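Side-chain contacts in aminotransferase (Paracoccus denitrificans, PDB 4GRX), which probably transfers amino groups between amines and carbonyl compounds, as a class III omega-aminotransferase that carries pyridoxal phosphate as a Schiff base: residues A[75-80]-A[349-354]; A[110-115]-A[272-277]; A[235-240]-A[284-289]; A[277-282]-A[360-365]; A[290-295]-A[313-318]. One frame throughout, in Å; residues are numbered along the deposited sequence.

Interaction 1 of 5, residues A[75-80]-A[349-354]; sequences FDHKGL and IDVVMN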
# COMPACT_ATOMS: atom_id res chain seq x y z
N PHE A 75 -19.63 11.66 5.32
CA PHE A 75 -19.84 10.44 4.56
C PHE A 75 -20.70 10.61 3.32
O PHE A 75 -21.05 9.63 2.67
CB PHE A 75 -20.42 9.37 5.49
CG PHE A 75 -19.54 9.05 6.65
CD1 PHE A 75 -18.43 8.24 6.49
CD2 PHE A 75 -19.82 9.57 7.91
CE1 PHE A 75 -17.61 7.95 7.57
CE2 PHE A 75 -19.01 9.28 9.00
CZ PHE A 75 -17.90 8.46 8.83
N ASP A 76 -21.06 11.85 3.00
CA ASP A 76 -21.82 12.08 1.77
C ASP A 76 -21.62 13.47 1.15
O ASP A 76 -22.53 13.99 0.52
CB ASP A 76 -23.32 11.74 1.96
CG ASP A 76 -24.09 12.81 2.74
OD1 ASP A 76 -23.52 13.46 3.65
OD2 ASP A 76 -25.29 13.00 2.45
N HIS A 77 -20.43 14.04 1.32
CA HIS A 77 -20.13 15.36 0.75
C HIS A 77 -20.35 15.40 -0.74
O HIS A 77 -19.66 14.73 -1.51
CB HIS A 77 -18.72 15.78 1.07
CG HIS A 77 -18.43 17.21 0.76
ND1 HIS A 77 -18.03 17.62 -0.46
CD2 HIS A 77 -18.52 18.36 1.54
CE1 HIS A 77 -17.86 18.95 -0.46
NE2 HIS A 77 -18.16 19.41 0.77
N LYS A 78 -21.31 16.23 -1.15
CA LYS A 78 -21.75 16.33 -2.55
C LYS A 78 -20.66 16.76 -3.53
O LYS A 78 -20.57 16.20 -4.62
CB LYS A 78 -22.96 17.27 -2.66
CG LYS A 78 -23.82 17.02 -3.89
CD LYS A 78 -24.78 18.17 -4.17
CE LYS A 78 -25.41 18.02 -5.54
NZ LYS A 78 -25.89 19.34 -6.05
N GLY A 79 -19.85 17.74 -3.13
CA GLY A 79 -18.79 18.26 -3.98
C GLY A 79 -17.75 17.20 -4.28
O GLY A 79 -17.35 17.02 -5.42
N LEU A 80 -17.34 16.49 -3.23
CA LEU A 80 -16.40 15.39 -3.38
C LEU A 80 -16.98 14.21 -4.16
O LEU A 80 -16.27 13.59 -4.96
CB LEU A 80 -15.90 14.94 -2.01
CG LEU A 80 -14.80 15.83 -1.41
CD1 LEU A 80 -14.74 15.69 0.10
CD2 LEU A 80 -13.45 15.54 -2.03
N ILE A 349 -8.31 18.96 -0.95
CA ILE A 349 -7.48 20.10 -0.54
C ILE A 349 -8.27 21.42 -0.68
O ILE A 349 -8.30 22.24 0.24
CB ILE A 349 -6.13 20.12 -1.32
CG1 ILE A 349 -5.27 18.92 -0.85
CG2 ILE A 349 -5.39 21.44 -1.12
CD1 ILE A 349 -4.28 18.41 -1.86
N ASP A 350 -8.94 21.59 -1.81
CA ASP A 350 -9.76 22.78 -2.04
C ASP A 350 -10.90 22.88 -1.01
O ASP A 350 -11.09 23.94 -0.41
CB ASP A 350 -10.31 22.82 -3.47
CG ASP A 350 -10.88 24.19 -3.85
OD1 ASP A 350 -10.67 25.17 -3.09
OD2 ASP A 350 -11.53 24.29 -4.91
N VAL A 351 -11.63 21.79 -0.81
CA VAL A 351 -12.75 21.77 0.14
C VAL A 351 -12.32 22.17 1.56
O VAL A 351 -12.95 23.02 2.20
CB VAL A 351 -13.49 20.40 0.15
CG1 VAL A 351 -14.33 20.24 1.41
CG2 VAL A 351 -14.35 20.25 -1.09
N VAL A 352 -11.24 21.55 2.04
CA VAL A 352 -10.75 21.78 3.40
C VAL A 352 -10.32 23.25 3.60
O VAL A 352 -10.83 23.95 4.49
CB VAL A 352 -9.61 20.79 3.76
CG1 VAL A 352 -8.98 21.12 5.11
CG2 VAL A 352 -10.13 19.36 3.79
N MET A 353 -9.43 23.74 2.74
CA MET A 353 -8.82 25.05 2.95
C MET A 353 -9.65 26.24 2.47
O MET A 353 -9.43 27.37 2.93
CB MET A 353 -7.45 25.08 2.28
CG MET A 353 -6.46 24.05 2.80
SD MET A 353 -4.92 24.08 1.85
CE MET A 353 -4.32 25.73 2.20
N ASN A 354 -10.58 26.02 1.54
CA ASN A 354 -11.29 27.15 0.90
C ASN A 354 -12.81 27.14 1.01
O ASN A 354 -13.47 28.13 0.66
CB ASN A 354 -10.88 27.30 -0.56
CG ASN A 354 -9.37 27.46 -0.74
OD1 ASN A 354 -8.75 28.30 -0.09
ND2 ASN A 354 -8.79 26.66 -1.61
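His-77 and Val-351 meet from opposite directions where the start of helix 78-90 faces the last turns of helix 339-354. The contact is van der Waals packing, with no hydrogen bond across it. Val-351 presents both methyls to the imidazole: CG2 lies 3.8 Å from His-77 CE1, while CG1 is 4.0 Å from His-77 NE2. The CG2 methyl approaches the ring obliquely. A second, looser touch joins Leu-80 CG to the same Val-351 CG2 at 4.5 Å. Leu-80 also rests on Lys-347 and Ala-348, one turn or less earlier in helix 339-354, and Val-351 goes on to meet Leu-357 of helix 357-375.

The hydrogen bonds that shape the contact lie within the segments. His-77 is the N-cap of helix 78-90, and its ND1 takes the N-H of Leu-80 at 3.1 Å in a nearly straight bond (165°) lying exactly in the ring plane. With CG anti to the backbone N (chi1 -169°), the imidazole folds back over the first turn, so ND1 faces the helix start and CE1 and NE2 face the valine. On the other helix, Asn-354 ND2 bonds Asp-350 OD1 at 2.8 Å, tying side chains one turn apart. Replacing His-77 by alanine removes the imidazole, which would probably leave the Leu-80 N-H without its capping acceptor and a gap beside the Val-351 methyls.

One ring thus does two jobs, capping with ND1 and packing through CE1 and NE2. Because ND1 accepts, a neutral ring would be expected to carry its proton on NE2.

Interaction 2 of 5, residues A[110-115]-A[272-277]; sequences EKLVEV and CGFGRT. With NA (sodium ion), chain E.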
# COMPACT_ATOMS: atom_id res chain seq x y z
N GLU A 110 2.10 19.80 -8.24
CA GLU A 110 2.21 21.25 -8.24
C GLU A 110 1.45 21.87 -7.06
O GLU A 110 2.00 22.69 -6.32
CB GLU A 110 1.67 21.79 -9.55
CG GLU A 110 1.96 23.25 -9.81
CD GLU A 110 1.83 23.61 -11.28
OE1 GLU A 110 0.90 23.09 -11.93
OE2 GLU A 110 2.65 24.41 -11.79
N LYS A 111 0.21 21.43 -6.89
CA LYS A 111 -0.63 21.91 -5.79
C LYS A 111 -0.01 21.61 -4.43
O LYS A 111 0.08 22.49 -3.57
CB LYS A 111 -2.05 21.33 -5.90
CG LYS A 111 -3.02 21.74 -4.80
CD LYS A 111 -3.09 23.25 -4.53
CE LYS A 111 -3.52 24.07 -5.75
NZ LYS A 111 -4.20 25.34 -5.37
N LEU A 112 0.44 20.36 -4.26
CA LEU A 112 1.02 19.90 -3.00
C LEU A 112 2.29 20.63 -2.56
O LEU A 112 2.42 20.96 -1.38
CB LEU A 112 1.28 18.38 -3.04
CG LEU A 112 0.12 17.46 -2.67
CD1 LEU A 112 0.51 16.00 -2.88
CD2 LEU A 112 -0.34 17.69 -1.23
N VAL A 113 3.22 20.88 -3.48
CA VAL A 113 4.44 21.61 -3.12
C VAL A 113 4.02 23.00 -2.67
O VAL A 113 4.56 23.55 -1.70
CB VAL A 113 5.46 21.66 -4.28
CG1 VAL A 113 6.44 22.82 -4.14
CG2 VAL A 113 6.19 20.33 -4.37
N GLU A 114 3.02 23.55 -3.34
CA GLU A 114 2.53 24.87 -3.01
C GLU A 114 1.97 24.98 -1.56
O GLU A 114 2.45 25.82 -0.77
CB GLU A 114 1.51 25.31 -4.04
CG GLU A 114 1.13 26.75 -3.91
CD GLU A 114 -0.32 27.00 -4.24
OE1 GLU A 114 -0.80 28.10 -3.89
OE2 GLU A 114 -0.98 26.11 -4.83
N VAL A 115 0.99 24.13 -1.22
CA VAL A 115 0.39 24.11 0.13
C VAL A 115 1.37 23.64 1.21
O VAL A 115 1.13 23.83 2.40
CB VAL A 115 -0.89 23.24 0.21
CG1 VAL A 115 -1.95 23.73 -0.76
CG2 VAL A 115 -0.59 21.76 -0.04
N CYS A 272 -2.04 14.88 10.72
CA CYS A 272 -1.95 16.29 11.06
C CYS A 272 -2.05 17.15 9.82
O CYS A 272 -2.31 18.36 9.91
CB CYS A 272 -0.68 16.57 11.87
SG CYS A 272 -0.69 15.83 13.53
N GLY A 273 -1.87 16.52 8.66
CA GLY A 273 -1.96 17.20 7.37
C GLY A 273 -3.35 17.73 7.07
O GLY A 273 -4.34 17.03 7.24
N PHE A 274 -3.42 18.99 6.63
CA PHE A 274 -4.69 19.65 6.28
C PHE A 274 -5.70 19.70 7.41
O PHE A 274 -6.80 19.18 7.26
CB PHE A 274 -5.34 18.97 5.08
CG PHE A 274 -4.43 18.80 3.93
CD1 PHE A 274 -3.88 17.57 3.65
CD2 PHE A 274 -4.10 19.89 3.13
CE1 PHE A 274 -3.02 17.42 2.57
CE2 PHE A 274 -3.23 19.75 2.05
CZ PHE A 274 -2.69 18.51 1.78
N GLY A 275 -5.32 20.31 8.55
CA GLY A 275 -6.30 20.93 9.44
C GLY A 275 -6.58 20.49 10.87
O GLY A 275 -6.86 21.32 11.73
N ARG A 276 -6.54 19.19 11.13
CA ARG A 276 -6.98 18.69 12.42
C ARG A 276 -6.32 19.40 13.62
O ARG A 276 -6.93 19.51 14.71
CB ARG A 276 -6.84 17.16 12.49
CG ARG A 276 -7.73 16.49 13.52
CD ARG A 276 -7.78 14.98 13.37
NE ARG A 276 -8.70 14.53 12.32
CZ ARG A 276 -10.04 14.55 12.40
NH1 ARG A 276 -10.66 15.01 13.49
NH2 ARG A 276 -10.78 14.13 11.38
N THR A 277 -5.11 19.91 13.41
CA THR A 277 -4.31 20.51 14.47
C THR A 277 -4.62 21.98 14.71
O THR A 277 -4.24 22.53 15.75
CB THR A 277 -2.81 20.45 14.11
OG1 THR A 277 -2.63 20.75 12.70
CG2 THR A 277 -2.28 19.05 14.46
NA NA E . 5.20 25.62 -0.57
O HOH W 1 4.68 27.37 0.71
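Phe-274 sets the rim of its ring against Leu-112 and Val-115, about one turn apart on helix 103-115. All of the contact across the two segments is apolar. Leu-112 CD2 sits 3.9 Å from Phe-274 CZ, at the edge and in the plane of the ring, and Val-115 CG2 comes equally close to Phe-274 CE2, again at the edge. Both aliphatic side chains run at about a right angle to the phenylalanine. Ile-349 and the ring of Trp-281 close in on Phe-274 as well.

No hydrogen bond crosses between the segments; within the helix, Lys-111 NZ and Glu-114 OE2 form a weak salt bridge of 3.4 Å.

Metal binding uses the backbone. The sodium ion is held by Val-113 O at 2.5 Å, by Glu-114 O at 2.8 Å and by a water whose O is 2.2 Å from the ion, and the carbonyls of Ser-116 and Phe-118 complete the site.

The last turn of this helix therefore works on two fronts: its carbonyls collect at the cation, which probably offsets their partial negative charge, while its apolar side chains bury the rim of an aromatic ring.

Interaction 3 of 5, residues A[235-240]-A[284-289]; sequences EPVMGA and LTYDFM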
# COMPACT_ATOMS: atom_id res chain seq x y z
N GLU A 235 5.45 12.18 14.22
CA GLU A 235 4.16 12.84 14.09
C GLU A 235 4.23 14.11 14.93
O GLU A 235 4.72 14.07 16.08
CB GLU A 235 3.06 11.97 14.67
CG GLU A 235 2.84 10.65 13.96
CD GLU A 235 2.20 9.63 14.87
OE1 GLU A 235 2.96 8.82 15.44
OE2 GLU A 235 0.95 9.64 15.03
N PRO A 236 3.75 15.25 14.39
CA PRO A 236 3.76 16.46 15.24
C PRO A 236 2.95 16.24 16.53
O PRO A 236 3.44 16.54 17.63
CB PRO A 236 3.14 17.54 14.34
CG PRO A 236 3.41 17.06 12.95
CD PRO A 236 3.33 15.55 13.01
N VAL A 237 1.73 15.72 16.37
CA VAL A 237 0.90 15.26 17.48
C VAL A 237 0.69 13.78 17.22
O VAL A 237 0.31 13.41 16.10
CB VAL A 237 -0.48 15.93 17.47
CG1 VAL A 237 -1.30 15.49 18.68
CG2 VAL A 237 -0.37 17.44 17.46
N MET A 238 0.93 12.93 18.22
CA MET A 238 0.78 11.49 18.05
C MET A 238 -0.70 11.07 17.95
O MET A 238 -1.50 11.35 18.83
CB MET A 238 1.49 10.74 19.18
CG MET A 238 3.00 10.86 19.14
SD MET A 238 3.77 9.84 20.42
CE MET A 238 5.46 9.77 19.86
N GLY A 239 -1.05 10.42 16.85
CA GLY A 239 -2.45 10.07 16.57
C GLY A 239 -2.88 8.76 17.21
O GLY A 239 -3.49 8.76 18.29
N ALA A 240 -2.59 7.65 16.53
CA ALA A 240 -3.03 6.32 16.95
C ALA A 240 -2.38 5.87 18.25
O ALA A 240 -2.87 4.95 18.90
CB ALA A 240 -2.80 5.30 15.86
N LEU A 284 3.49 23.40 11.05
CA LEU A 284 3.11 24.79 11.19
C LEU A 284 2.69 25.07 12.64
O LEU A 284 3.20 26.00 13.25
CB LEU A 284 2.01 25.20 10.20
CG LEU A 284 2.39 25.18 8.72
CD1 LEU A 284 1.19 25.43 7.81
CD2 LEU A 284 3.53 26.14 8.38
N THR A 285 1.80 24.23 13.18
CA THR A 285 1.23 24.44 14.53
C THR A 285 2.30 24.47 15.62
O THR A 285 2.21 25.26 16.56
CB THR A 285 0.15 23.38 14.88
OG1 THR A 285 -0.91 23.46 13.92
CG2 THR A 285 -0.43 23.60 16.28
N TYR A 286 3.30 23.62 15.47
CA TYR A 286 4.37 23.50 16.44
C TYR A 286 5.65 24.16 15.97
O TYR A 286 6.70 24.01 16.60
CB TYR A 286 4.57 22.02 16.82
CG TYR A 286 3.41 21.52 17.65
CD1 TYR A 286 3.32 21.82 19.02
CD2 TYR A 286 2.37 20.81 17.06
CE1 TYR A 286 2.24 21.40 19.78
CE2 TYR A 286 1.29 20.39 17.82
CZ TYR A 286 1.23 20.70 19.17
OH TYR A 286 0.15 20.29 19.91
N ASP A 287 5.56 24.89 14.85
CA ASP A 287 6.60 25.83 14.41
C ASP A 287 8.01 25.22 14.20
O ASP A 287 8.98 25.67 14.80
CB ASP A 287 6.67 27.03 15.38
CG ASP A 287 7.20 28.31 14.73
OD1 ASP A 287 6.66 28.73 13.68
OD2 ASP A 287 8.15 28.92 15.29
N PHE A 288 8.10 24.18 13.37
CA PHE A 288 9.40 23.64 12.94
C PHE A 288 9.39 23.36 11.44
O PHE A 288 8.32 23.15 10.88
CB PHE A 288 9.82 22.39 13.74
CG PHE A 288 8.98 21.17 13.47
CD1 PHE A 288 7.89 20.87 14.27
CD2 PHE A 288 9.29 20.32 12.41
CE1 PHE A 288 7.13 19.74 14.03
CE2 PHE A 288 8.53 19.20 12.16
CZ PHE A 288 7.45 18.91 12.98
N MET A 289 10.57 23.36 10.82
CA MET A 289 10.75 23.03 9.40
C MET A 289 11.33 21.62 9.22
O MET A 289 12.47 21.36 9.60
CB MET A 289 11.65 24.07 8.71
CG MET A 289 11.71 23.93 7.19
SD MET A 289 10.11 24.16 6.36
CE MET A 289 9.94 25.95 6.33
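The Schellman motif that ends helix 282-285 delivers Tyr-286 and Phe-288 onto Pro-236 and Val-237, in the loop that leaves strand 229-234. Asp-287, with positive phi, is the C-prime residue of the motif: its N-H reaches Leu-284 O at 3.1 Å, and Phe-288 N turns back to Cys-283 O. The reversal sets the two aromatic side chains on the same partner loop.

Tyr-286 makes the larger touch. Val-237 CG2 lies 3.4 Å from Tyr-286 CE2 and 3.8 Å from Tyr-286 OH, so this one methyl runs along the phenol's outer end, the two side chains crossing at about a right angle. Closer to the root of the tyrosine, Pro-236 CB is 4.3 Å from Tyr-286 CD2. The next carbon of the proline ring, CG, is 4.4 Å from Phe-288 CZ; the CG of Phe-288 lies between its backbone N and carbonyl carbon (chi1 69°), which turns the ring to the proline, and the ring also stacks on Phe-251. One face of the tyrosine ring carries Thr-285 CG2, 3.9 Å above the plane and offset toward the rim.

The loop has its own brace. Glu-235 OE2 accepts the N-H of Gly-239 at 2.8 Å in a straight bond (179°) that arrives from above the carboxylate plane. Glu-235 OE1 accepts from the backbone N of Tyr-162, a residue of the delta-aminovaleric acid pocket.

Loops at the C-terminal ends of parallel strands in the central mixed sheet build the active site of fold type I pyridoxal phosphate enzymes, and the 235-240 loop, braced by Glu-235 beside a pocket residue, fits that plan.

Interaction 4 of 5, residues A[277-282]-A[360-365]; sequences TGNTWG and NVRRLA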
# COMPACT_ATOMS: atom_id res chain seq x y z
N THR A 277 -5.11 19.91 13.41
CA THR A 277 -4.31 20.51 14.47
C THR A 277 -4.62 21.98 14.71
O THR A 277 -4.24 22.53 15.75
CB THR A 277 -2.81 20.45 14.11
OG1 THR A 277 -2.63 20.75 12.70
CG2 THR A 277 -2.28 19.05 14.46
N GLY A 278 -5.29 22.60 13.74
CA GLY A 278 -5.55 24.03 13.76
C GLY A 278 -4.84 24.74 12.61
O GLY A 278 -4.91 25.96 12.49
N ASN A 279 -4.17 23.95 11.77
CA ASN A 279 -3.38 24.48 10.64
C ASN A 279 -3.25 23.50 9.52
O ASN A 279 -3.67 22.36 9.65
CB ASN A 279 -1.98 24.85 11.11
CG ASN A 279 -1.96 26.19 11.77
OD1 ASN A 279 -1.83 26.28 12.99
ND2 ASN A 279 -2.13 27.25 10.98
N THR A 280 -2.63 23.93 8.42
CA THR A 280 -2.48 23.06 7.26
C THR A 280 -1.54 21.88 7.57
O THR A 280 -1.65 20.80 6.98
CB THR A 280 -1.96 23.84 6.04
OG1 THR A 280 -2.76 25.02 5.88
CG2 THR A 280 -2.02 23.01 4.76
N TRP A 281 -0.63 22.09 8.52
CA TRP A 281 0.33 21.08 8.90
C TRP A 281 0.58 21.17 10.35
O TRP A 281 0.56 22.27 10.92
CB TRP A 281 1.65 21.27 8.16
CG TRP A 281 1.49 21.28 6.66
CD1 TRP A 281 1.58 22.38 5.81
CD2 TRP A 281 1.19 20.14 5.80
NE1 TRP A 281 1.37 22.00 4.51
CE2 TRP A 281 1.12 20.67 4.43
CE3 TRP A 281 0.96 18.78 6.00
CZ2 TRP A 281 0.84 19.87 3.34
CZ3 TRP A 281 0.69 17.98 4.89
CH2 TRP A 281 0.63 18.51 3.59
N GLY A 282 0.84 20.02 10.96
CA GLY A 282 1.27 19.95 12.35
C GLY A 282 2.56 20.71 12.61
O GLY A 282 2.71 21.33 13.67
N ASN A 360 -13.62 25.88 10.35
CA ASN A 360 -14.57 25.30 11.30
C ASN A 360 -13.88 24.64 12.51
O ASN A 360 -14.39 24.71 13.64
CB ASN A 360 -15.50 24.32 10.60
CG ASN A 360 -16.77 24.06 11.38
OD1 ASN A 360 -17.57 24.97 11.62
ND2 ASN A 360 -16.99 22.81 11.77
N VAL A 361 -12.72 24.03 12.28
CA VAL A 361 -11.92 23.41 13.34
C VAL A 361 -11.37 24.47 14.29
O VAL A 361 -11.50 24.35 15.51
CB VAL A 361 -10.75 22.57 12.78
CG1 VAL A 361 -9.83 22.08 13.90
CG2 VAL A 361 -11.28 21.40 11.97
N ARG A 362 -10.76 25.51 13.72
CA ARG A 362 -10.19 26.58 14.53
C ARG A 362 -11.27 27.21 15.38
O ARG A 362 -11.04 27.47 16.56
CB ARG A 362 -9.52 27.63 13.64
CG ARG A 362 -8.08 27.31 13.27
CD ARG A 362 -7.45 28.44 12.46
NE ARG A 362 -7.84 28.41 11.04
CZ ARG A 362 -7.32 27.59 10.12
NH1 ARG A 362 -6.38 26.69 10.44
NH2 ARG A 362 -7.75 27.65 8.86
N ARG A 363 -12.44 27.43 14.78
CA ARG A 363 -13.59 28.08 15.44
C ARG A 363 -14.20 27.28 16.61
O ARG A 363 -14.65 27.87 17.60
CB ARG A 363 -14.69 28.35 14.40
CG ARG A 363 -15.69 29.44 14.77
CD ARG A 363 -17.05 29.23 14.10
NE ARG A 363 -16.92 28.44 12.88
CZ ARG A 363 -17.79 28.42 11.87
NH1 ARG A 363 -18.90 29.16 11.90
NH2 ARG A 363 -17.53 27.65 10.81
N LEU A 364 -14.22 25.96 16.50
CA LEU A 364 -14.94 25.13 17.47
C LEU A 364 -14.03 24.45 18.48
O LEU A 364 -14.52 23.82 19.43
CB LEU A 364 -15.85 24.12 16.76
CG LEU A 364 -17.00 24.77 15.97
CD1 LEU A 364 -17.69 23.77 15.05
CD2 LEU A 364 -18.01 25.46 16.88
N ALA A 365 -12.71 24.60 18.30
CA ALA A 365 -11.71 24.04 19.21
C ALA A 365 -11.88 24.50 20.66
O ALA A 365 -11.73 23.69 21.57
CB ALA A 365 -10.29 24.31 18.72
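The guanidinium of Arg-362 meets the 277-282 loop with its edge: Gly-278 O and C and Asn-279 N all lie near its plane. Within the loop, the Trp-281 indole carries Thr-280 CG2 on one face, 3.5 Å above the plane and offset toward the rim, and meets the Phe-274 ring with planes inclined at about 50°. This is an arginine-to-backbone-carbonyl hydrogen bond at the surface, joining helix 357-375 to the loop between strand 265-268 and helix 282-285, whose N-cap position is Trp-281.

The CG of Arg-362, anti to its own carbonyl carbon, and CD pass beside the glycine carbonyl, CG 3.5 Å from Gly-278 O; the bend at chi3 (-80°) then brings NH1 back to that oxygen. Arg-362 NE, whose N-H points to the NH2 side, forms a salt bridge with Glu-359 OE1, so the guanidinium is gripped at two points and its rotation restricted. Gly-278 has a positive phi, where a CB would collide with the preceding carbonyl oxygen. Asn-279 lies at the margin: its CA is 3.7 Å from Arg-362 NH1, while its OD1 is taken by Thr-285 OG1.

A single hydrogen bond crosses between the segments: Arg-362 NH1 donates to Gly-278 O at 2.6 Å with an N-H...O angle of 147°, in the guanidinium plane but well above the plane of the carbonyl.

Interaction 5 of 5, residues A[290-295]-A[313-318]; sequences PDAIIS and PDLAKR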
# COMPACT_ATOMS: atom_id res chain seq x y z
N PRO A 290 10.54 20.69 8.64
CA PRO A 290 11.06 19.35 8.40
C PRO A 290 11.82 19.32 7.10
O PRO A 290 11.72 20.27 6.32
CB PRO A 290 9.80 18.50 8.29
CG PRO A 290 8.80 19.43 7.69
CD PRO A 290 9.12 20.80 8.24
N ASP A 291 12.58 18.26 6.88
CA ASP A 291 13.27 18.04 5.64
C ASP A 291 12.35 17.36 4.63
O ASP A 291 12.58 17.43 3.43
CB ASP A 291 14.51 17.20 5.88
CG ASP A 291 15.48 17.85 6.85
OD1 ASP A 291 15.85 19.01 6.60
OD2 ASP A 291 15.89 17.19 7.85
N ALA A 292 11.30 16.70 5.11
CA ALA A 292 10.29 16.08 4.25
C ALA A 292 8.97 15.88 4.98
O ALA A 292 8.91 15.99 6.21
CB ALA A 292 10.79 14.76 3.69
N ILE A 293 7.91 15.60 4.23
CA ILE A 293 6.58 15.40 4.80
C ILE A 293 5.91 14.15 4.24
O ILE A 293 5.95 13.89 3.04
CB ILE A 293 5.70 16.65 4.57
CG1 ILE A 293 6.07 17.72 5.59
CG2 ILE A 293 4.21 16.32 4.65
CD1 ILE A 293 5.43 19.07 5.35
N ILE A 294 5.31 13.36 5.13
CA ILE A 294 4.56 12.18 4.72
C ILE A 294 3.08 12.51 4.88
O ILE A 294 2.63 12.83 5.98
CB ILE A 294 4.91 10.93 5.57
CG1 ILE A 294 6.42 10.74 5.65
CG2 ILE A 294 4.27 9.68 4.99
CD1 ILE A 294 7.09 10.56 4.31
N SER A 295 2.34 12.45 3.79
CA SER A 295 0.93 12.82 3.79
C SER A 295 0.02 11.69 3.29
O SER A 295 0.43 10.89 2.46
CB SER A 295 0.73 14.07 2.94
OG SER A 295 -0.57 14.13 2.38
N PRO A 313 13.34 21.15 -0.33
CA PRO A 313 14.39 21.46 -1.34
C PRO A 313 15.70 20.67 -1.19
O PRO A 313 16.22 20.13 -2.17
CB PRO A 313 14.64 22.96 -1.16
CG PRO A 313 13.42 23.49 -0.48
CD PRO A 313 12.86 22.37 0.35
N ASP A 314 16.24 20.60 0.02
CA ASP A 314 17.56 19.98 0.17
C ASP A 314 17.54 18.49 -0.21
O ASP A 314 18.35 18.03 -1.02
CB ASP A 314 18.11 20.23 1.58
CG ASP A 314 19.47 19.60 1.78
OD1 ASP A 314 20.43 19.99 1.07
OD2 ASP A 314 19.58 18.72 2.65
N LEU A 315 16.59 17.73 0.34
CA LEU A 315 16.44 16.33 -0.04
C LEU A 315 16.05 16.14 -1.51
O LEU A 315 16.54 15.22 -2.16
CB LEU A 315 15.46 15.62 0.89
CG LEU A 315 15.90 15.41 2.34
CD1 LEU A 315 14.79 14.70 3.11
CD2 LEU A 315 17.19 14.62 2.43
N ALA A 316 15.19 17.02 -2.04
CA ALA A 316 14.85 17.00 -3.46
C ALA A 316 16.09 17.08 -4.33
O ALA A 316 16.28 16.24 -5.20
CB ALA A 316 13.88 18.12 -3.80
N LYS A 317 16.95 18.07 -4.10
CA LYS A 317 18.21 18.17 -4.84
C LYS A 317 18.98 16.86 -4.74
O LYS A 317 19.30 16.23 -5.75
CB LYS A 317 19.10 19.31 -4.31
CG LYS A 317 18.61 20.73 -4.54
CD LYS A 317 19.79 21.70 -4.64
CE LYS A 317 19.56 22.97 -3.83
NZ LYS A 317 19.58 22.71 -2.35
N ARG A 318 19.27 16.46 -3.50
CA ARG A 318 20.14 15.32 -3.23
C ARG A 318 19.64 13.99 -3.80
O ARG A 318 20.42 13.25 -4.42
CB ARG A 318 20.44 15.23 -1.73
CG ARG A 318 21.51 16.21 -1.28
CD ARG A 318 21.48 16.45 0.22
NE ARG A 318 21.91 15.28 0.98
CZ ARG A 318 21.56 15.04 2.24
NH1 ARG A 318 20.76 15.89 2.89
NH2 ARG A 318 22.00 13.95 2.86
O HOH W 2 15.01 18.74 2.36
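Asp-291 and Leu-315 bring their CA atoms to 6.7 Å, where the chain entering strand 292-295 passes the first turn of helix 313-324. Strand 307-311, antiparallel to strand 292-295, leads straight into that helix, and the contact packs helix 313-324 against the start of strand 292-295, near one side of the central sheet.

Leu-315 does the apolar work with one methyl. Its CD1 sits 3.7 Å from Asp-291 CB, 4.0 Å from Ala-292 CB and 3.5 Å from Asp-291 O, covering the bend where the loop becomes strand. The leucine gets there with CG anti to its carbonyl carbon (chi1 -68°), which sends the branch toward the strand, and it also packs on Leu-143 of helix 129-146.

Just beside the methyl, a water bridges the backbones. It donates to Asp-291 O at 3.0 Å and accepts from Leu-315 N at 2.8 Å, linking strand entry to helix start. The carboxylate of Asp-291 looks elsewhere: OD2 accepts the backbone N-H of Met-265 in the neighbouring strand.

Along the helix, Arg-318 NH1 forms a salt bridge with Asp-314 OD2 at 3.1 Å; the oxygen lies close to the guanidinium plane and is met on its syn side, though the approach is tilted out of the carboxylate plane. Arg-318 NH2 has a second acid, Glu-147.

A first-turn N-H of a helix has no carbonyl within that helix to bond, and here the water supplies the acceptor for Leu-315 N while satisfying Asp-291 O. The two nearby aspartates each have a donor of their own, which probably eases their mutual repulsion.

Interactions 2, 3 and 4 form a continuous patch, their centres 12 to 13 Å apart. Interactions 2 and 4 share Thr-277 and are probably hydrogen-bonded, Phe-274 N to Thr-280 O at 2.6 Å and Trp-281 NE1 to Val-115 O at 2.8 Å. Interaction 3 joins interaction 4 through Pro-236 CB, 3.6 Å from Gly-282 CA. Interaction 1 adds helix 339-354, with Ile-349 CG1 3.6 Å from Phe-274 CE2. Interaction 5 lies 14 Å from interaction 2, centre to centre, touching it at Ser-295 OG, 4.1 Å from Phe-274 CE1; its strand ends two residues before Lys-297, which carries the pyridoxal phosphate and lines the delta-aminovaleric acid pocket. Trp-281 CZ3 reaches that strand at Ile-293 CG2, 3.9 Å away.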